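Local coordinates for NimC/NimA family protein (Clostridium acetobutylicum, PDB 2IG6) that binds flavin mononucleotide and is probably an FMN-dependent oxidoreductase of the pyridoxamine 5'-phosphate oxidase-like fold, at residues I60-N63 against N64-C68. Sequence-based numbering, arbitrary orientation. Where two conformers were deposited one is given.
Sequences IVSN and NTKKC. With FMN (flavin mononucleotide), chain D.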
# COMPACT_ATOMS: atom_id res chain seq x y z
N ILE A 60 -13.80 -3.59 6.65
CA ILE A 60 -13.24 -4.14 5.42
C ILE A 60 -13.63 -5.61 5.37
O ILE A 60 -14.12 -6.15 6.35
CB ILE A 60 -11.71 -3.95 5.37
CG1 ILE A 60 -11.00 -4.63 6.56
CG2 ILE A 60 -11.40 -2.46 5.34
CD1 ILE A 60 -9.50 -4.67 6.50
N VAL A 61 -13.44 -6.24 4.21
CA VAL A 61 -13.82 -7.63 4.07
C VAL A 61 -12.63 -8.42 3.57
O VAL A 61 -11.72 -7.89 2.91
CB VAL A 61 -15.07 -7.82 3.14
CG1 VAL A 61 -16.21 -6.90 3.55
CG2 VAL A 61 -14.73 -7.61 1.68
N SER A 62 -12.63 -9.70 3.89
CA SER A 62 -11.66 -10.62 3.35
C SER A 62 -12.20 -12.05 3.43
O SER A 62 -13.40 -12.27 3.46
CB SER A 62 -10.29 -10.48 4.06
OG SER A 62 -9.24 -10.94 3.22
N ASN A 63 -11.28 -12.99 3.40
CA ASN A 63 -11.54 -14.43 3.26
C ASN A 63 -10.60 -15.10 4.27
O ASN A 63 -9.40 -14.83 4.25
CB ASN A 63 -11.15 -14.70 1.80
CG ASN A 63 -11.04 -16.12 1.44
OD1 ASN A 63 -10.71 -16.98 2.23
ND2 ASN A 63 -11.25 -16.38 0.16
N ASN A 64 -11.14 -15.95 5.14
CA ASN A 64 -10.35 -16.50 6.25
C ASN A 64 -9.31 -17.54 5.84
O ASN A 64 -8.57 -18.04 6.69
CB ASN A 64 -11.25 -17.03 7.37
CG ASN A 64 -12.14 -18.18 6.93
OD1 ASN A 64 -11.79 -18.95 6.03
ND2 ASN A 64 -13.30 -18.29 7.57
N THR A 65 -9.24 -17.86 4.55
CA THR A 65 -8.22 -18.74 4.02
C THR A 65 -7.01 -17.97 3.50
O THR A 65 -6.00 -18.59 3.19
CB THR A 65 -8.77 -19.63 2.87
OG1 THR A 65 -9.05 -18.84 1.71
CG2 THR A 65 -10.02 -20.37 3.32
N LYS A 66 -7.10 -16.65 3.38
CA LYS A 66 -6.04 -15.85 2.76
C LYS A 66 -4.93 -15.47 3.73
O LYS A 66 -5.16 -15.28 4.93
CB LYS A 66 -6.60 -14.55 2.19
CG LYS A 66 -7.52 -14.72 1.00
CD LYS A 66 -7.92 -13.31 0.53
CE LYS A 66 -8.87 -13.29 -0.64
NZ LYS A 66 -9.03 -11.88 -1.14
N LYS A 67 -3.71 -15.32 3.20
CA LYS A 67 -2.57 -14.87 3.98
C LYS A 67 -2.83 -13.51 4.64
O LYS A 67 -2.47 -13.30 5.80
CB LYS A 67 -1.29 -14.81 3.11
CG LYS A 67 -0.77 -16.17 2.67
CD LYS A 67 0.49 -16.08 1.78
N CYS A 68 -3.47 -12.60 3.92
CA CYS A 68 -3.73 -11.27 4.47
C CYS A 68 -4.59 -11.35 5.73
O CYS A 68 -4.31 -10.64 6.70
CB CYS A 68 -4.34 -10.32 3.42
SG CYS A 68 -5.95 -10.78 2.74
N1 FMN D . -9.26 -8.96 -1.27
C2 FMN D . -9.94 -8.92 -0.07
O2 FMN D . -9.77 -9.84 0.72
N3 FMN D . -10.77 -7.86 0.23
C4 FMN D . -10.99 -6.84 -0.68
O4 FMN D . -11.58 -5.82 -0.35
C4A FMN D . -10.30 -6.88 -1.90
N5 FMN D . -10.50 -5.88 -2.84
C5A FMN D . -9.78 -5.91 -4.02
C6 FMN D . -9.96 -4.88 -4.95
C7 FMN D . -9.25 -4.91 -6.14
C7M FMN D . -9.51 -3.83 -7.14
C8 FMN D . -8.37 -5.97 -6.40
C8M FMN D . -7.45 -5.95 -7.59
C9 FMN D . -8.20 -7.00 -5.50
C9A FMN D . -8.91 -6.97 -4.28
N10 FMN D . -8.74 -7.99 -3.36
C10 FMN D . -9.45 -7.94 -2.17
C1' FMN D . -7.93 -9.22 -3.63
C2' FMN D . -6.57 -9.14 -2.93
O2' FMN D . -5.77 -8.06 -3.44
C3' FMN D . -5.87 -10.47 -3.13
O3' FMN D . -6.71 -11.55 -2.72
C4' FMN D . -4.53 -10.53 -2.38
O4' FMN D . -3.80 -11.60 -2.94
C5' FMN D . -4.73 -10.81 -0.89
O5' FMN D . -3.54 -10.58 -0.13
P FMN D . -2.61 -11.84 0.25
O1P FMN D . -1.44 -11.38 1.04
O2P FMN D . -2.18 -12.47 -1.05
O3P FMN D . -3.42 -12.85 1.03
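The side-chain OD1 of N63 reaches the backbone N and OG1 of T65 at the start of a type I beta turn, N63 to K66. OD1 of N63 takes two donors. T65 N lies in the carbonyl plane at 2.9 Å from N63 OD1, as in an Asx turn. T65 OG1 also donates to this oxygen, from above the plane; at 2.5 Å from N63 OD1 it is very close, and the exact length is doubtful. N63 CG lies opposite the backbone N (chi1 168°), beside the carbonyl carbon, and this brings OD1 to T65. The turn is closed by K66 N, 3.1 Å from N63 O. K66 then runs extended across the CB of N63, its CE 3.6 Å from that atom. Its NZ donates to FMN O3' (2.8 Å) and O2 (2.9 Å), and also to an unidentified ligand. FMN O2 receives a second bond from S62 OG, while FMN N3 donates to V61 O, nearly straight. The pyrimidine edge of the flavin is thus read by strand and turn together. At the phosphate end, C68 N donates to FMN O3P (2.9 Å). N64 ND2 is satisfied by G124 O. The turn links strand 57-63, paired with strand 126-139, to helix 67-74, whose first turn meets the phosphate. F48 of strand 42-48 touches S62 and C68.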